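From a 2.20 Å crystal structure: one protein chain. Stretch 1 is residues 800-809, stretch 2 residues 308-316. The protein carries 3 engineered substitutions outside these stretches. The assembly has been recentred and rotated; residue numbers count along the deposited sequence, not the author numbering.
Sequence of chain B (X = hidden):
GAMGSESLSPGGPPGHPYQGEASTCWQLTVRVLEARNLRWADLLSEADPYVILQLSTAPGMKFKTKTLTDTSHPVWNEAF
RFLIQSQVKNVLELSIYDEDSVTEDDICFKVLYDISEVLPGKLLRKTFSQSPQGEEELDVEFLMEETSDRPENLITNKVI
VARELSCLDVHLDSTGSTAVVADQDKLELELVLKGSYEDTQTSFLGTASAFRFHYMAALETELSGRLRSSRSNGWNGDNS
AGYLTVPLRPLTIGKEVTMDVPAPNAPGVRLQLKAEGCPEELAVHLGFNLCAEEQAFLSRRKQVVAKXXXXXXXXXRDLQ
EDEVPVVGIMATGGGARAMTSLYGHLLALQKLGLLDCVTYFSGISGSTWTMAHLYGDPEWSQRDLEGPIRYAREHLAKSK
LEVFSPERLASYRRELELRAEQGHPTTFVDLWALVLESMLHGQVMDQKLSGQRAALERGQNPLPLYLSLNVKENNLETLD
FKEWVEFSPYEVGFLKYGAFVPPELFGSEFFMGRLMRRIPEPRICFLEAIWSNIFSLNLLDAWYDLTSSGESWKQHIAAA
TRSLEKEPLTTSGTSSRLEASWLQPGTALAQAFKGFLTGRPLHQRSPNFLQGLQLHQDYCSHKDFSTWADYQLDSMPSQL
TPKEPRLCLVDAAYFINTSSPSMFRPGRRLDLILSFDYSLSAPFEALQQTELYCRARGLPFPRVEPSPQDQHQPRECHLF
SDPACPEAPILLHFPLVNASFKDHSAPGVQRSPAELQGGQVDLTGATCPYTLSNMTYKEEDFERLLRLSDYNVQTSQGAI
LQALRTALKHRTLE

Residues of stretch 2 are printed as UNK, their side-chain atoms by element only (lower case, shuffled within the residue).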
# COMPACT_ATOMS: atom_id res chain seq x y z
N ILE B 800 30.54 2.43 -14.85
CA ILE B 800 30.05 2.69 -13.49
C ILE B 800 30.95 3.69 -12.78
O ILE B 800 30.46 4.65 -12.17
CB ILE B 800 29.94 1.39 -12.65
CG1 ILE B 800 28.94 0.43 -13.28
CG2 ILE B 800 29.50 1.71 -11.23
CD1 ILE B 800 29.03 -0.99 -12.75
N LEU B 801 32.26 3.47 -12.87
CA LEU B 801 33.23 4.38 -12.26
C LEU B 801 33.14 5.78 -12.86
O LEU B 801 33.20 6.77 -12.14
CB LEU B 801 34.66 3.83 -12.39
CG LEU B 801 34.95 2.51 -11.65
CD1 LEU B 801 36.30 1.94 -12.07
CD2 LEU B 801 34.90 2.68 -10.14
N GLN B 802 33.01 5.85 -14.18
CA GLN B 802 32.79 7.12 -14.87
C GLN B 802 31.55 7.85 -14.38
O GLN B 802 31.59 9.05 -14.14
CB GLN B 802 32.72 6.91 -16.38
CG GLN B 802 32.73 8.20 -17.18
CD GLN B 802 32.13 8.04 -18.56
OE1 GLN B 802 32.48 7.10 -19.28
NE2 GLN B 802 31.23 8.95 -18.95
N ALA B 803 30.44 7.12 -14.23
CA ALA B 803 29.20 7.71 -13.74
C ALA B 803 29.36 8.18 -12.30
O ALA B 803 28.88 9.25 -11.94
CB ALA B 803 28.05 6.73 -13.85
N LEU B 804 30.05 7.38 -11.50
CA LEU B 804 30.35 7.77 -10.13
C LEU B 804 31.16 9.07 -10.08
O LEU B 804 30.88 9.94 -9.25
CB LEU B 804 31.08 6.65 -9.38
CG LEU B 804 30.20 5.47 -8.96
CD1 LEU B 804 31.05 4.28 -8.56
CD2 LEU B 804 29.27 5.86 -7.83
N ARG B 805 32.15 9.21 -10.96
CA ARG B 805 32.94 10.44 -11.05
C ARG B 805 32.07 11.63 -11.42
O ARG B 805 32.19 12.69 -10.82
CB ARG B 805 34.08 10.31 -12.06
CG ARG B 805 35.22 9.44 -11.57
CD ARG B 805 36.42 9.50 -12.51
NE ARG B 805 37.49 8.63 -12.02
CZ ARG B 805 38.30 8.91 -11.00
NH1 ARG B 805 38.20 10.06 -10.34
NH2 ARG B 805 39.23 8.03 -10.65
N THR B 806 31.20 11.45 -12.41
CA THR B 806 30.28 12.51 -12.82
C THR B 806 29.32 12.86 -11.70
O THR B 806 29.08 14.04 -11.43
CB THR B 806 29.47 12.10 -14.06
OG1 THR B 806 30.35 11.60 -15.07
CG2 THR B 806 28.69 13.29 -14.61
N ALA B 807 28.78 11.84 -11.03
CA ALA B 807 27.89 12.04 -9.89
C ALA B 807 28.61 12.86 -8.82
O ALA B 807 28.01 13.75 -8.20
CB ALA B 807 27.44 10.70 -9.32
N LEU B 808 29.88 12.54 -8.60
CA LEU B 808 30.71 13.25 -7.64
C LEU B 808 30.86 14.72 -8.02
O LEU B 808 30.63 15.60 -7.20
CB LEU B 808 32.08 12.58 -7.53
CG LEU B 808 32.95 12.93 -6.33
CD1 LEU B 808 32.25 12.57 -5.03
CD2 LEU B 808 34.28 12.20 -6.42
N LYS B 809 31.20 14.99 -9.27
CA LYS B 809 31.36 16.37 -9.76
C LYS B 809 30.09 17.18 -9.56
O LYS B 809 30.14 18.30 -9.06
CB LYS B 809 31.75 16.38 -11.24
CG LYS B 809 33.17 15.91 -11.48
CD LYS B 809 33.51 15.75 -12.95
CE LYS B 809 34.55 14.65 -13.17
NZ LYS B 809 34.90 14.51 -14.61
N UNK B 308 34.44 3.90 0.68
CA UNK B 308 34.42 2.99 -0.47
C UNK B 308 34.62 3.74 -1.79
O UNK B 308 35.22 3.20 -2.72
c UNK B 308 33.12 2.20 -0.50
N UNK B 309 34.12 4.97 -1.86
CA UNK B 309 34.31 5.80 -3.04
C UNK B 309 35.77 6.24 -3.22
O UNK B 309 36.29 6.23 -4.33
c UNK B 309 32.19 6.69 -5.12
c UNK B 309 31.39 8.33 -3.43
c UNK B 309 32.08 7.00 -3.64
c UNK B 309 33.45 7.05 -2.98
N UNK B 310 36.40 6.66 -2.13
CA UNK B 310 37.81 7.04 -2.18
C UNK B 310 38.66 5.90 -2.72
O UNK B 310 39.50 6.10 -3.61
c UNK B 310 39.79 7.80 -0.77
c UNK B 310 41.69 8.77 0.54
c UNK B 310 40.18 8.61 0.45
n UNK B 310 42.07 9.68 1.65
c UNK B 310 38.31 7.47 -0.80
N UNK B 311 38.44 4.70 -2.20
CA UNK B 311 39.19 3.52 -2.62
C UNK B 311 38.91 3.14 -4.07
O UNK B 311 39.83 2.81 -4.81
c UNK B 311 38.85 2.34 -1.70
o UNK B 311 39.05 0.37 0.27
n UNK B 311 39.97 -1.15 -1.11
c UNK B 311 39.72 1.11 -1.92
c UNK B 311 39.56 0.07 -0.82
N UNK B 312 37.64 3.21 -4.47
CA UNK B 312 37.23 2.78 -5.81
C UNK B 312 37.66 3.75 -6.91
O UNK B 312 38.02 3.33 -8.01
c UNK B 312 35.73 2.58 -5.85
N UNK B 313 37.62 5.04 -6.62
CA UNK B 313 38.04 6.07 -7.57
C UNK B 313 39.48 6.54 -7.35
O UNK B 313 39.96 7.41 -8.08
c UNK B 313 34.71 8.07 -7.80
c UNK B 313 37.07 7.26 -7.51
c UNK B 313 35.83 7.25 -8.42
c UNK B 313 35.34 5.86 -8.76
N UNK B 314 40.17 5.96 -6.37
CA UNK B 314 41.53 6.35 -6.02
C UNK B 314 41.60 7.87 -5.84
O UNK B 314 42.43 8.53 -6.46
o UNK B 314 42.71 3.59 -4.93
c UNK B 314 42.53 5.87 -7.08
c UNK B 314 43.31 3.71 -6.00
c UNK B 314 42.63 4.35 -7.20
n UNK B 314 44.57 3.30 -6.17
N UNK B 315 40.71 8.40 -5.01
CA UNK B 315 40.57 9.84 -4.83
C UNK B 315 41.70 10.43 -4.00
O UNK B 315 42.07 9.89 -2.96
c UNK B 315 37.93 9.89 -4.92
c UNK B 315 36.73 10.24 -4.05
c UNK B 315 39.23 10.20 -4.16
c UNK B 315 37.86 10.63 -6.24
N UNK B 316 42.21 11.56 -4.49
CA UNK B 316 43.20 12.38 -3.80
C UNK B 316 42.86 12.52 -2.31
O UNK B 316 43.57 11.98 -1.45
c UNK B 316 41.96 14.17 -5.17
o UNK B 316 41.22 15.01 -4.62
c UNK B 316 43.27 13.77 -4.47
o UNK B 316 41.66 13.63 -6.26

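Position 308 carries a single side-chain carbon, and nothing on stretch 1 lies within reach of it. One carbon is a CB alone, so this is Ala308, a small residue well suited to a helix.

Position 309 has four carbons, forked at the second. It points toward stretch 1, where one end of its fork lies against a methyl of Leu804. This is Leu309: its CD2 is 4.1 Å from Leu804 CD2, an apolar pairing that suits a buried site.

Position 310 shows four carbons in a row ending in nitrogen, an extended chain that does not approach stretch 1. This is Lys310, all four chi angles t; partly exposed, it can send its charged NZ to a hydrogen bond elsewhere in the structure.

At 311, three carbons lead to one oxygen and one nitrogen on the third, a side-chain amide two methylenes long, exposed and out of reach of stretch 1. It is Gln311, in a natural place for a polar group.

Position 312 again has one carbon, a CB that points toward stretch 1 and lies 4.4 Å from Leu801 CD2. It is Ala312, whose small apolar side chain suits this meeting with a leucine methyl; its O is 3.8 Å from that same Leu801 CD2.

Position 313 has four carbons forked at the second and is surrounded by Leu801, Leu804, Arg805 and Leu808. It is Leu313, whose branched end fills this hole: CD1 is 3.5 Å from Leu801 CD2, and CD2 is 4.2 Å from Leu804 CB.

Position 314 has three carbons and a terminal oxygen and nitrogen; its CA-to-CB bond runs sideways and its side chain makes no contact with stretch 1. It is Gln314, a polar amide suited to an exposed site, with positive phi as the chain leaves helical geometry.

Position 315 is another four-carbon fork, meeting a methyl of Leu808. It is Leu315, whose CD2 lies 3.9 Å from Leu808 CD2, an apolar side chain extending the greasy surface beyond the helix, while its N bonds to Lys310 O at 3.0 Å.

Position 316 has two carbons, the second bearing two oxygens, and makes no contact with stretch 1: Asp316, a carboxylate suited to its exposed site.

The contact centres on Leu313, a knob set among four residues of the stretch 1 helix, with the helix directions 126° apart. Leu309, Ala312 and Leu315 add apolar contacts. Arg805 NH2 lies 2.7 Å from Leu313 O, a weak hydrogen bond at 130°, and Leu313 CB covers one guanidinium face. Thus one leucine offers both a packing side chain and a backbone acceptor.

Stretch 2 308-316: ALKQALQLD
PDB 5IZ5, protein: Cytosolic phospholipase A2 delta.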